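Local atomic coordinates of beta-n-acetylhexosaminidase (Streptococcus pneumoniae, PDB entry 4AZI), a protein that probably removes terminal beta-linked N-acetylglucosamine from glycans, as an exo-beta-D-N-acetylglucosaminidase of glycoside hydrolase family 20. Residues V31-E36 and E341-M346; S106-L111 and Y356-Y361; A348-N353 and L397-Q402; K390-Y395 and D406-N411. The protein carries 2 engineered substitutions. All coordinates share one frame; numbering follows the deposited sequence.

Contact 1 (V31-E36 and E341-M346)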
loop_
_atom_site.group_PDB
_atom_site.type_symbol
_atom_site.label_atom_id
_atom_site.label_comp_id
_atom_site.label_asym_id
_atom_site.label_seq_id
_atom_site.Cartn_x
_atom_site.Cartn_y
_atom_site.Cartn_z
ATOM N N VAL A 31 4.787 -12.581 -0.297
ATOM C CA VAL A 31 6.098 -12.166 -0.828
ATOM C C VAL A 31 6.646 -13.204 -1.822
ATOM O O VAL A 31 7.065 -12.851 -2.930
ATOM C CB VAL A 31 7.123 -11.937 0.319
ATOM C CG1 VAL A 31 8.555 -11.935 -0.201
ATOM C CG2 VAL A 31 6.827 -10.640 1.058
ATOM N N ASP A 32 6.614 -14.472 -1.405
ATOM C CA ASP A 32 7.001 -15.628 -2.228
ATOM C C ASP A 32 6.253 -15.685 -3.549
ATOM O O ASP A 32 6.861 -15.839 -4.610
ATOM C CB ASP A 32 6.710 -16.939 -1.481
ATOM C CG ASP A 32 7.667 -17.194 -0.341
ATOM O OD1 ASP A 32 8.682 -16.478 -0.233
ATOM O OD2 ASP A 32 7.401 -18.135 0.438
ATOM N N LYS A 33 4.926 -15.590 -3.467
ATOM C CA LYS A 33 4.075 -15.618 -4.645
ATOM C C LYS A 33 4.317 -14.413 -5.537
ATOM O O LYS A 33 4.295 -14.545 -6.753
ATOM C CB LYS A 33 2.595 -15.698 -4.259
ATOM C CG LYS A 33 1.686 -16.134 -5.397
ATOM C CD LYS A 33 2.006 -17.555 -5.841
ATOM C CE LYS A 33 1.162 -17.977 -7.029
ATOM N NZ LYS A 33 1.531 -19.348 -7.498
ATOM N N ALA A 34 4.546 -13.248 -4.933
ATOM C CA ALA A 34 4.873 -12.040 -5.702
ATOM C C ALA A 34 6.209 -12.191 -6.425
ATOM O O ALA A 34 6.337 -11.825 -7.589
ATOM C CB ALA A 34 4.883 -10.816 -4.804
ATOM N N SER A 35 7.194 -12.750 -5.728
ATOM C CA SER A 35 8.520 -12.977 -6.301
ATOM C C SER A 35 8.500 -13.951 -7.482
ATOM O O SER A 35 9.231 -13.762 -8.456
ATOM C CB SER A 35 9.492 -13.481 -5.237
ATOM O OG SER A 35 10.760 -13.715 -5.821
ATOM N N GLU A 36 7.671 -14.991 -7.397
ATOM C CA GLU A 36 7.620 -15.978 -8.463
ATOM C C GLU A 36 6.905 -15.428 -9.693
ATOM O O GLU A 36 7.268 -15.751 -10.833
ATOM C CB GLU A 36 6.949 -17.273 -7.988
ATOM C CG GLU A 36 5.490 -17.409 -8.392
ATOM C CD GLU A 36 4.983 -18.840 -8.323
ATOM O OE1 GLU A 36 5.055 -19.441 -7.231
ATOM O OE2 GLU A 36 4.509 -19.351 -9.361
ATOM N N GLU A 341 -7.358 -17.705 -3.465
ATOM C CA GLU A 341 -8.098 -16.679 -4.200
ATOM C C GLU A 341 -7.157 -15.543 -4.595
ATOM O O GLU A 341 -7.138 -15.112 -5.747
ATOM C CB GLU A 341 -9.244 -16.123 -3.361
ATOM C CG GLU A 341 -10.402 -17.076 -3.138
ATOM C CD GLU A 341 -11.492 -16.459 -2.284
ATOM O OE1 GLU A 341 -11.191 -15.533 -1.507
ATOM O OE2 GLU A 341 -12.657 -16.891 -2.391
ATOM N N ILE A 342 -6.373 -15.078 -3.624
ATOM C CA ILE A 342 -5.431 -13.972 -3.821
ATOM C C ILE A 342 -4.350 -14.356 -4.829
ATOM O O ILE A 342 -3.953 -13.542 -5.658
ATOM C CB ILE A 342 -4.816 -13.516 -2.474
ATOM C CG1 ILE A 342 -5.803 -12.623 -1.711
ATOM C CG2 ILE A 342 -3.523 -12.734 -2.681
ATOM C CD1 ILE A 342 -7.062 -13.315 -1.221
ATOM N N PHE A 343 -3.910 -15.611 -4.758
ATOM C CA PHE A 343 -2.892 -16.143 -5.660
ATOM C C PHE A 343 -3.413 -16.239 -7.092
ATOM O O PHE A 343 -2.696 -15.894 -8.033
ATOM C CB PHE A 343 -2.379 -17.503 -5.161
ATOM C CG PHE A 343 -1.422 -17.414 -3.994
ATOM C CD1 PHE A 343 -1.241 -16.221 -3.292
ATOM C CD2 PHE A 343 -0.717 -18.543 -3.578
ATOM C CE1 PHE A 343 -0.361 -16.149 -2.220
ATOM C CE2 PHE A 343 0.165 -18.477 -2.503
ATOM C CZ PHE A 343 0.342 -17.279 -1.824
ATOM N N GLU A 344 -4.656 -16.682 -7.266
ATOM C CA GLU A 344 -5.244 -16.707 -8.610
ATOM C C GLU A 344 -5.348 -15.292 -9.202
ATOM O O GLU A 344 -5.037 -15.076 -10.377
ATOM C CB GLU A 344 -6.611 -17.397 -8.625
ATOM C CG GLU A 344 -7.174 -17.544 -10.036
ATOM C CD GLU A 344 -8.601 -18.058 -10.080
ATOM O OE1 GLU A 344 -9.205 -18.275 -9.009
ATOM O OE2 GLU A 344 -9.123 -18.236 -11.200
ATOM N N LEU A 345 -5.776 -14.337 -8.381
ATOM C CA LEU A 345 -5.900 -12.951 -8.824
ATOM C C LEU A 345 -4.535 -12.377 -9.218
ATOM O O LEU A 345 -4.395 -11.786 -10.291
ATOM C CB LEU A 345 -6.578 -12.099 -7.741
ATOM C CG LEU A 345 -6.993 -10.659 -8.056
ATOM C CD1 LEU A 345 -7.801 -10.552 -9.340
ATOM C CD2 LEU A 345 -7.782 -10.083 -6.888
ATOM N N MET A 346 -3.536 -12.578 -8.356
ATOM C CA MET A 346 -2.164 -12.171 -8.639
ATOM C C MET A 346 -1.615 -12.798 -9.915
ATOM O O MET A 346 -0.986 -12.113 -10.710
ATOM C CB MET A 346 -1.240 -12.514 -7.471
ATOM C CG MET A 346 -1.453 -11.654 -6.241
ATOM S SD MET A 346 -0.495 -12.256 -4.848
ATOM C CE MET A 346 1.161 -11.778 -5.346
#
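Lys-33, which lies across the ring of Phe-343, sends its NZ back to Glu-36 of its own helix, and the NZ-OE2 distance of 3.5 Å makes this a salt bridge between residues three apart. The same side chain therefore does two jobs: its ammonium end is held within 31-36, while its methylenes face 341-346. The evidence for a CH-pi contact is direct, since Lys-33 CG stands 3.6 Å from the centroid of the Phe-343 ring and only 10° off the ring normal. On either side of that point the chain runs over the same face, with CB of Lys-33 3.6 Å from CE1 and CD 3.7 Å from CD2 of Phe-343. A bend at the second torsion (chi2 64°) turns the aliphatic chain along the ring before it reaches Glu-36.

In the TIM barrel, helix 24-37 follows the first strand and helix 339-352 the eighth, so this is where the last and first helices of the outer layer meet as the barrel closes. The segment axes run nearly parallel, 20° apart, and come within 10.7 Å of each other.

Deeper in the interface, Met-346 reaches over with its methyl group alone. CE lies 3.7 Å from the backbone N of Ala-34 and makes an apolar contact with CB of Ala-34 at 3.9 Å; both residues are buried. Ile-342 and Leu-345, on the same helix as Met-346, pack against barrel strand 321-329, and Val-31 faces helix 94-106.

Contact 2 (S106-L111 and Y356-Y361)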
loop_
_atom_site.group_PDB
_atom_site.type_symbol
_atom_site.label_atom_id
_atom_site.label_comp_id
_atom_site.label_asym_id
_atom_site.label_seq_id
_atom_site.Cartn_x
_atom_site.Cartn_y
_atom_site.Cartn_z
ATOM N N SER A 106 15.627 -9.980 0.111
ATOM C CA SER A 106 16.397 -11.116 -0.416
ATOM C C SER A 106 15.815 -11.672 -1.722
ATOM O O SER A 106 16.501 -12.352 -2.488
ATOM C CB SER A 106 16.513 -12.235 0.634
ATOM O OG SER A 106 15.292 -12.939 0.783
ATOM N N LYS A 107 14.544 -11.374 -1.965
ATOM C CA LYS A 107 13.885 -11.773 -3.196
ATOM C C LYS A 107 13.602 -10.579 -4.119
ATOM O O LYS A 107 12.751 -10.671 -5.009
ATOM C CB LYS A 107 12.602 -12.536 -2.868
ATOM C CG LYS A 107 12.865 -13.924 -2.297
ATOM C CD LYS A 107 11.623 -14.492 -1.640
ATOM C CE LYS A 107 11.934 -15.795 -0.916
ATOM N NZ LYS A 107 12.317 -16.860 -1.880
ATOM N N ASP A 108 14.333 -9.477 -3.905
ATOM C CA ASP A 108 14.199 -8.233 -4.684
ATOM C C ASP A 108 12.744 -7.720 -4.717
ATOM O O ASP A 108 12.269 -7.214 -5.729
ATOM C CB ASP A 108 14.767 -8.399 -6.112
ATOM C CG ASP A 108 16.281 -8.653 -6.135
ATOM O OD1 ASP A 108 17.013 -8.111 -5.278
ATOM O OD2 ASP A 108 16.742 -9.389 -7.032
ATOM N N ILE A 109 12.048 -7.878 -3.596
ATOM C CA ILE A 109 10.695 -7.364 -3.408
ATOM C C ILE A 109 10.791 -6.219 -2.399
ATOM O O ILE A 109 11.322 -6.395 -1.305
ATOM C CB ILE A 109 9.733 -8.467 -2.877
ATOM C CG1 ILE A 109 9.545 -9.612 -3.893
ATOM C CG2 ILE A 109 8.382 -7.889 -2.470
ATOM C CD1 ILE A 109 9.008 -9.210 -5.257
ATOM N N GLY A 110 10.304 -5.042 -2.771
ATOM C CA GLY A 110 10.200 -3.953 -1.819
ATOM C C GLY A 110 8.961 -4.082 -0.950
ATOM O O GLY A 110 7.996 -4.747 -1.322
ATOM N N LEU A 111 8.993 -3.469 0.226
ATOM C CA LEU A 111 7.776 -3.286 1.007
ATOM C C LEU A 111 7.355 -1.813 0.979
ATOM O O LEU A 111 8.181 -0.913 1.134
ATOM C CB LEU A 111 7.949 -3.761 2.455
ATOM C CG LEU A 111 6.645 -3.701 3.265
ATOM C CD1 LEU A 111 5.904 -5.031 3.221
ATOM C CD2 LEU A 111 6.903 -3.275 4.699
ATOM N N TYR A 356 5.569 -6.859 -18.517
ATOM C CA TYR A 356 5.846 -6.019 -17.355
ATOM C C TYR A 356 6.403 -6.783 -16.161
ATOM O O TYR A 356 7.166 -6.232 -15.373
ATOM C CB TYR A 356 4.590 -5.242 -16.944
ATOM C CG TYR A 356 4.243 -4.135 -17.914
ATOM C CD1 TYR A 356 4.842 -2.880 -17.814
ATOM C CD2 TYR A 356 3.324 -4.348 -18.940
ATOM C CE1 TYR A 356 4.532 -1.872 -18.706
ATOM C CE2 TYR A 356 3.005 -3.341 -19.834
ATOM C CZ TYR A 356 3.612 -2.112 -19.707
ATOM O OH TYR A 356 3.298 -1.121 -20.598
ATOM N N PHE A 357 6.021 -8.047 -16.040
ATOM C CA PHE A 357 6.416 -8.870 -14.903
ATOM C C PHE A 357 7.689 -9.656 -15.160
ATOM O O PHE A 357 7.911 -10.154 -16.267
ATOM C CB PHE A 357 5.268 -9.807 -14.519
ATOM C CG PHE A 357 4.117 -9.102 -13.856
ATOM C CD1 PHE A 357 3.239 -8.312 -14.600
ATOM C CD2 PHE A 357 3.926 -9.198 -12.483
ATOM C CE1 PHE A 357 2.187 -7.649 -13.986
ATOM C CE2 PHE A 357 2.872 -8.538 -11.864
ATOM C CZ PHE A 357 2.000 -7.763 -12.615
ATOM N N ARG A 358 8.519 -9.773 -14.126
ATOM C CA ARG A 358 9.753 -10.549 -14.206
ATOM C C ARG A 358 9.468 -12.034 -14.344
ATOM O O ARG A 358 8.418 -12.527 -13.905
ATOM C CB ARG A 358 10.623 -10.338 -12.957
ATOM C CG ARG A 358 11.337 -8.995 -12.886
ATOM C CD ARG A 358 12.284 -8.953 -11.696
ATOM N NE ARG A 358 13.608 -9.472 -12.031
ATOM C CZ ARG A 358 14.559 -9.780 -11.146
ATOM N NH1 ARG A 358 14.344 -9.638 -9.838
ATOM N NH2 ARG A 358 15.735 -10.234 -11.575
ATOM N N ALA A 359 10.416 -12.739 -14.962
ATOM C CA ALA A 359 10.474 -14.196 -14.886
ATOM C C ALA A 359 10.693 -14.613 -13.428
ATOM O O ALA A 359 10.987 -13.776 -12.571
ATOM C CB ALA A 359 11.596 -14.716 -15.772
ATOM N N ASN A 360 10.529 -15.900 -13.141
ATOM C CA ASN A 360 10.715 -16.419 -11.793
ATOM C C ASN A 360 12.173 -16.788 -11.548
ATOM O O ASN A 360 12.688 -17.745 -12.134
ATOM C CB ASN A 360 9.794 -17.621 -11.549
ATOM C CG ASN A 360 9.925 -18.202 -10.151
ATOM O OD1 ASN A 360 10.697 -17.724 -9.314
ATOM N ND2 ASN A 360 9.160 -19.252 -9.892
ATOM N N TYR A 361 12.813 -16.032 -10.663
ATOM C CA TYR A 361 14.242 -16.159 -10.389
ATOM C C TYR A 361 14.573 -16.969 -9.141
ATOM O O TYR A 361 15.731 -17.001 -8.713
ATOM C CB TYR A 361 14.890 -14.765 -10.323
ATOM C CG TYR A 361 15.201 -14.233 -11.698
ATOM C CD1 TYR A 361 16.400 -14.558 -12.330
ATOM C CD2 TYR A 361 14.285 -13.433 -12.386
ATOM C CE1 TYR A 361 16.689 -14.095 -13.601
ATOM C CE2 TYR A 361 14.562 -12.965 -13.657
ATOM C CZ TYR A 361 15.766 -13.306 -14.259
ATOM O OH TYR A 361 16.050 -12.854 -15.522
HETATM O O HOH W 1 12.077 -8.096 -8.517
HETATM O O HOH W 2 17.918 -10.742 -8.968
#
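Asp-108 and Arg-358 face one another loosely across 106-111 and 356-361: the salt bridge from OD2 of Asp-108 to NH1 of Arg-358 is long, at 3.7 Å, and the carboxylate and guanidinium planes are turned 36° apart. Water fills in for direct bonding. One molecule donates to the backbone O of Asp-108 at 2.9 Å and accepts from NH1 of Arg-358 at 3.0 Å. A second donates to OD2 of Asp-108 at 2.6 Å and takes only a weak bond from NH2 of Arg-358. Both waters lie in the guanidinium plane, at its edge.

Asp-108 owes its position to a Schellman motif that ends helix 94-106: its positive phi of 53° turns the chain, Ile-109 N bonds back to Ala-104 O, and the chain then enters barrel strand 110-117.

The close packing is over one face of the guanidinium, within 356-361 itself. A bend at chi3 (88°) brings that face over the rim of the Tyr-361 ring, whose CD2 is 3.5 Å from the guanidinium plane. NH2 of Arg-358 also bonds to the backbone O of Tyr-395, its strongest polar partner, while OH of Tyr-361 is held by Asn-394 O and Leu-397 N.

Contact 3 (A348-N353 and L397-Q402); sequences AFADHN and LNRNKQ
Ionic bonding centres on Asp-351 and Arg-399, whose NE and NH2 both donate to the single oxygen OD1 of Asp-351, each at 2.8 Å. This is a side-on grip, but on one atom instead of the usual two. OD1 lies in the guanidinium plane, yet the N-H...O angles are bent, 146° from NE and 145° from NH2. NE meets OD1 nearly along the C-O direction; NH2 comes in on the syn side, 26° out of the carboxylate plane.

Apolar contact is supplied by Ala-350, one residue earlier, whose CB rests 3.9 Å from CD of Arg-399. The arginine spans the gap because its chain is extended from CG to NE.

Side-chain-to-backbone bonds within each segment shape both ends. An Asx turn, with Asn-398 OD1 accepting from Asn-400 N at 2.9 Å, precedes helix 402-414, while Asn-353 ND2 bonds to Phe-349 O at 3.1 Å as helix 339-352 finishes. Backbone bonding of Arg-399 to Phe-357 secures the same loop.

Since Asp-351 sits close to the C-terminal end of barrel helix 339-352, where a carboxylate is poorly placed electrostatically, the arginine probably offsets its charge while tying the C-terminal helical region to the barrel.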
loop_
_atom_site.group_PDB
_atom_site.type_symbol
_atom_site.label_atom_id
_atom_site.label_comp_id
_atom_site.label_asym_id
_atom_site.label_seq_id
_atom_site.Cartn_x
_atom_site.Cartn_y
_atom_site.Cartn_z
ATOM N N ALA A 348 -3.288 -14.102 -12.527
ATOM C CA ALA A 348 -4.019 -13.562 -13.678
ATOM C C ALA A 348 -3.472 -12.208 -14.157
ATOM O O ALA A 348 -3.258 -12.012 -15.355
ATOM C CB ALA A 348 -5.503 -13.460 -13.360
ATOM N N PHE A 349 -3.236 -11.293 -13.217
ATOM C CA PHE A 349 -2.652 -9.972 -13.521
ATOM C C PHE A 349 -1.246 -10.110 -14.131
ATOM O O PHE A 349 -0.917 -9.429 -15.100
ATOM C CB PHE A 349 -2.632 -9.096 -12.259
ATOM C CG PHE A 349 -2.407 -7.621 -12.520
ATOM C CD1 PHE A 349 -3.034 -6.969 -13.586
ATOM C CD2 PHE A 349 -1.596 -6.872 -11.667
ATOM C CE1 PHE A 349 -2.828 -5.608 -13.808
ATOM C CE2 PHE A 349 -1.389 -5.513 -11.885
ATOM C CZ PHE A 349 -2.010 -4.880 -12.955
ATOM N N ALA A 350 -0.430 -11.004 -13.573
ATOM C CA ALA A 350 0.906 -11.258 -14.117
ATOM C C ALA A 350 0.826 -11.893 -15.508
ATOM O O ALA A 350 1.542 -11.479 -16.422
ATOM C CB ALA A 350 1.721 -12.126 -13.170
ATOM N N ASP A 351 -0.057 -12.881 -15.665
ATOM C CA ASP A 351 -0.210 -13.596 -16.941
ATOM C C ASP A 351 -0.714 -12.727 -18.088
ATOM O O ASP A 351 -0.317 -12.923 -19.239
ATOM C CB ASP A 351 -1.099 -14.832 -16.778
ATOM C CG ASP A 351 -0.354 -16.007 -16.178
ATOM O OD1 ASP A 351 0.894 -15.957 -16.113
ATOM O OD2 ASP A 351 -1.009 -16.983 -15.768
ATOM N N HIS A 352 -1.584 -11.775 -17.777
ATOM C CA HIS A 352 -2.100 -10.850 -18.783
ATOM C C HIS A 352 -1.109 -9.781 -19.159
ATOM O O HIS A 352 -1.297 -9.084 -20.154
ATOM C CB HIS A 352 -3.407 -10.217 -18.312
ATOM C CG HIS A 352 -4.608 -11.119 -18.455
ATOM N ND1 HIS A 352 -4.989 -11.642 -19.641
ATOM C CD2 HIS A 352 -5.531 -11.566 -17.515
ATOM C CE1 HIS A 352 -6.090 -12.395 -19.464
ATOM N NE2 HIS A 352 -6.421 -12.348 -18.163
ATOM N N ASN A 353 -0.045 -9.638 -18.368
ATOM C CA ASN A 353 0.936 -8.562 -18.563
ATOM C C ASN A 353 2.384 -9.054 -18.498
ATOM O O ASN A 353 3.209 -8.482 -17.773
ATOM C CB ASN A 353 0.722 -7.469 -17.515
ATOM C CG ASN A 353 -0.561 -6.700 -17.729
ATOM O OD1 ASN A 353 -0.671 -5.918 -18.668
ATOM N ND2 ASN A 353 -1.529 -6.896 -16.841
ATOM N N LEU A 397 15.177 -10.994 -17.608
ATOM C CA LEU A 397 14.115 -11.686 -18.344
ATOM C C LEU A 397 12.720 -11.437 -17.761
ATOM O O LEU A 397 12.539 -11.417 -16.543
ATOM C CB LEU A 397 14.409 -13.196 -18.453
ATOM C CG LEU A 397 15.674 -13.576 -19.251
ATOM C CD1 LEU A 397 16.057 -15.031 -19.024
ATOM C CD2 LEU A 397 15.511 -13.290 -20.739
ATOM N N ASN A 398 11.751 -11.228 -18.649
ATOM C CA ASN A 398 10.363 -11.027 -18.239
ATOM C C ASN A 398 9.611 -12.354 -18.217
ATOM O O ASN A 398 10.181 -13.397 -18.561
ATOM C CB ASN A 398 9.656 -9.949 -19.090
ATOM C CG ASN A 398 9.471 -10.348 -20.552
ATOM O OD1 ASN A 398 9.256 -11.513 -20.881
ATOM N ND2 ASN A 398 9.530 -9.360 -21.434
ATOM N N ARG A 399 8.342 -12.310 -17.820
ATOM C CA ARG A 399 7.515 -13.517 -17.666
ATOM C C ARG A 399 7.284 -14.316 -18.980
ATOM O O ARG A 399 6.930 -15.497 -18.948
ATOM C CB ARG A 399 6.194 -13.147 -16.975
ATOM C CG ARG A 399 5.459 -14.314 -16.334
ATOM C CD ARG A 399 4.316 -13.863 -15.432
ATOM N NE ARG A 399 3.381 -14.964 -15.188
ATOM C CZ ARG A 399 3.568 -15.943 -14.301
ATOM N NH1 ARG A 399 4.656 -15.972 -13.542
ATOM N NH2 ARG A 399 2.667 -16.905 -14.175
ATOM N N ASN A 400 7.512 -13.689 -20.128
ATOM C CA ASN A 400 7.456 -14.402 -21.409
ATOM C C ASN A 400 8.568 -15.429 -21.592
ATOM O O ASN A 400 8.450 -16.328 -22.424
ATOM C CB ASN A 400 7.494 -13.419 -22.576
ATOM C CG ASN A 400 6.189 -12.679 -22.751
ATOM O OD1 ASN A 400 5.140 -13.295 -22.909
ATOM N ND2 ASN A 400 6.247 -11.346 -22.718
ATOM N N LYS A 401 9.634 -15.299 -20.800
ATOM C CA LYS A 401 10.879 -16.029 -21.046
ATOM C C LYS A 401 11.316 -16.976 -19.921
ATOM O O LYS A 401 12.515 -17.098 -19.630
ATOM C CB LYS A 401 12.005 -15.040 -21.376
ATOM C CG LYS A 401 11.773 -14.221 -22.635
ATOM C CD LYS A 401 11.823 -15.081 -23.891
ATOM C CE LYS A 401 11.247 -14.346 -25.096
ATOM N NZ LYS A 401 12.143 -13.251 -25.558
ATOM N N GLN A 402 10.353 -17.660 -19.308
ATOM C CA GLN A 402 10.668 -18.612 -18.241
ATOM C C GLN A 402 11.476 -19.801 -18.760
ATOM O O GLN A 402 12.497 -20.159 -18.176
ATOM C CB GLN A 402 9.401 -19.100 -17.527
ATOM C CG GLN A 402 9.677 -19.799 -16.205
ATOM C CD GLN A 402 10.484 -18.944 -15.242
ATOM O OE1 GLN A 402 10.207 -17.757 -15.061
ATOM N NE2 GLN A 402 11.492 -19.542 -14.622
#

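Contact 4 (K390-Y395 and D406-N411)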
loop_
_atom_site.group_PDB
_atom_site.type_symbol
_atom_site.label_atom_id
_atom_site.label_comp_id
_atom_site.label_asym_id
_atom_site.label_seq_id
_atom_site.Cartn_x
_atom_site.Cartn_y
_atom_site.Cartn_z
ATOM N N LYS A 390 27.790 -19.116 -15.051
ATOM C CA LYS A 390 27.421 -17.954 -14.253
ATOM C C LYS A 390 27.379 -16.698 -15.127
ATOM O O LYS A 390 26.469 -15.878 -15.000
ATOM C CB LYS A 390 28.393 -17.768 -13.085
ATOM N N THR A 391 28.354 -16.567 -16.024
ATOM C CA THR A 391 28.422 -15.440 -16.956
ATOM C C THR A 391 27.221 -15.432 -17.912
ATOM O O THR A 391 26.791 -14.369 -18.368
ATOM C CB THR A 391 29.739 -15.456 -17.765
ATOM O OG1 THR A 391 30.840 -15.703 -16.881
ATOM C CG2 THR A 391 29.966 -14.120 -18.475
ATOM N N ALA A 392 26.679 -16.618 -18.186
ATOM C CA ALA A 392 25.578 -16.793 -19.138
ATOM C C ALA A 392 24.196 -16.453 -18.557
ATOM O O ALA A 392 23.219 -16.344 -19.299
ATOM C CB ALA A 392 25.590 -18.210 -19.696
ATOM N N LEU A 393 24.128 -16.280 -17.240
ATOM C CA LEU A 393 22.880 -15.943 -16.553
ATOM C C LEU A 393 22.347 -14.573 -16.977
ATOM O O LEU A 393 23.106 -13.614 -17.084
ATOM C CB LEU A 393 23.079 -15.977 -15.035
ATOM C CG LEU A 393 23.508 -17.307 -14.396
ATOM C CD1 LEU A 393 23.671 -17.152 -12.892
ATOM C CD2 LEU A 393 22.539 -18.433 -14.725
ATOM N N ASN A 394 21.042 -14.504 -17.234
ATOM C CA ASN A 394 20.387 -13.262 -17.645
ATOM C C ASN A 394 19.398 -12.845 -16.561
ATOM O O ASN A 394 18.389 -13.525 -16.346
ATOM C CB ASN A 394 19.667 -13.455 -18.986
ATOM C CG ASN A 394 19.140 -12.154 -19.577
ATOM O OD1 ASN A 394 18.936 -11.163 -18.875
ATOM N ND2 ASN A 394 18.894 -12.163 -20.887
ATOM N N TYR A 395 19.691 -11.733 -15.886
ATOM C CA TYR A 395 18.842 -11.240 -14.795
ATOM C C TYR A 395 17.710 -10.316 -15.267
ATOM O O TYR A 395 16.905 -9.847 -14.460
ATOM C CB TYR A 395 19.699 -10.572 -13.708
ATOM C CG TYR A 395 20.551 -11.564 -12.944
ATOM C CD1 TYR A 395 20.044 -12.219 -11.822
ATOM C CD2 TYR A 395 21.855 -11.862 -13.349
ATOM C CE1 TYR A 395 20.813 -13.134 -11.118
ATOM C CE2 TYR A 395 22.633 -12.781 -12.649
ATOM C CZ TYR A 395 22.105 -13.411 -11.536
ATOM O OH TYR A 395 22.858 -14.324 -10.828
ATOM N N ASP A 406 15.019 -20.997 -17.469
ATOM C CA ASP A 406 15.157 -22.360 -16.959
ATOM C C ASP A 406 16.336 -23.104 -17.583
ATOM O O ASP A 406 17.080 -23.784 -16.879
ATOM C CB ASP A 406 13.855 -23.140 -17.157
ATOM C CG ASP A 406 12.691 -22.557 -16.359
ATOM O OD1 ASP A 406 12.920 -21.825 -15.373
ATOM O OD2 ASP A 406 11.535 -22.839 -16.722
ATOM N N THR A 407 16.502 -22.956 -18.899
ATOM C CA THR A 407 17.643 -23.521 -19.632
ATOM C C THR A 407 18.960 -22.993 -19.076
ATOM O O THR A 407 19.912 -23.749 -18.903
ATOM C CB THR A 407 17.568 -23.194 -21.141
ATOM O OG1 THR A 407 16.287 -23.579 -21.654
ATOM C CG2 THR A 407 18.686 -23.914 -21.927
ATOM N N LEU A 408 19.005 -21.690 -18.800
ATOM C CA LEU A 408 20.193 -21.065 -18.219
ATOM C C LEU A 408 20.502 -21.610 -16.830
ATOM O O LEU A 408 21.667 -21.829 -16.500
ATOM C CB LEU A 408 20.059 -19.539 -18.182
ATOM C CG LEU A 408 20.081 -18.801 -19.527
ATOM C CD1 LEU A 408 19.893 -17.308 -19.321
ATOM C CD2 LEU A 408 21.363 -19.076 -20.310
ATOM N N VAL A 409 19.462 -21.833 -16.026
ATOM C CA VAL A 409 19.634 -22.418 -14.690
ATOM C C VAL A 409 20.071 -23.884 -14.790
ATOM O O VAL A 409 20.960 -24.322 -14.053
ATOM C CB VAL A 409 18.362 -22.284 -13.812
ATOM C CG1 VAL A 409 18.550 -22.989 -12.474
ATOM C CG2 VAL A 409 18.018 -20.818 -13.582
ATOM N N ALA A 410 19.446 -24.628 -15.704
ATOM C CA ALA A 410 19.799 -26.029 -15.959
ATOM C C ALA A 410 21.279 -26.181 -16.328
ATOM O O ALA A 410 21.956 -27.068 -15.814
ATOM C CB ALA A 410 18.906 -26.621 -17.043
ATOM N N ASN A 411 21.772 -25.305 -17.206
ATOM C CA ASN A 411 23.196 -25.260 -17.557
ATOM C C ASN A 411 24.081 -24.959 -16.348
ATOM O O ASN A 411 25.189 -25.484 -16.238
ATOM C CB ASN A 411 23.458 -24.239 -18.673
ATOM C CG ASN A 411 22.793 -24.613 -19.991
ATOM O OD1 ASN A 411 22.420 -25.768 -20.215
ATOM N ND2 ASN A 411 22.649 -23.631 -20.875
#
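The planar groups next to Leu-408 are the peptide carbonyl of Ala-392 and the backbone amide of Asn-394; stacking plays no part. Both methyls of the Leu-408 fork lie to one side of the Ala-392 peptide plane, CD2 well over its face and CD1 nearer the plane, each 3.5 Å from O of Ala-392. CD1 also approaches the backbone N of Asn-394, at 3.7 Å. The carboxamide of Asn-394 is not what touches: CB makes the contact, 3.9 Å from CD1 of Leu-408, because chi1 of -171° swings CG away toward the amide's own partner, where OD1 accepts from Asn-396 N.

Together these contacts dock the turn that ends helix 380-391 against helix 402-414. The two belong to the small group of helices, with 362-368, that follows the TIM barrel in the chain, and the contact centre lies about 33 Å from the centre of the chain.

Leu-408 points at the turn. With CG beside its backbone N (chi1 -69°) and the fork extended, its methyls reach the backbone between Ala-392 and Asn-394. Leu-393 adds to this, its CD2 3.9 Å from the backbone O of Leu-408 and 4.4 Å from CB of the same residue. Ala-392 CB adds a looser touch, 4.4 Å from CD2 of Leu-408. Leu-393 also packs on Leu-364 of helix 362-368, which Tyr-395 covers as well.

Contact 1 lies deepest, pairing the first and last barrel helices through a CH-pi contact and a buried methionine methyl. Contact 3 uses the far end of the same helix 339-352 but relies on a salt bridge to the loop before helix 402-414. Contacts 2 and 4 are at the surface: the former is polar and water-mediated, the latter almost wholly apolar, between C-terminal elements alone. The segment 356-361 joins these regions, since Phe-357 O meets Arg-399 N of contact 3 at 2.7 Å, and Tyr-361 OH meets Asn-394 O of contact 4 at 2.6 Å. Contacts 1 and 4 do not touch, their nearest atoms lying about 9 Å apart.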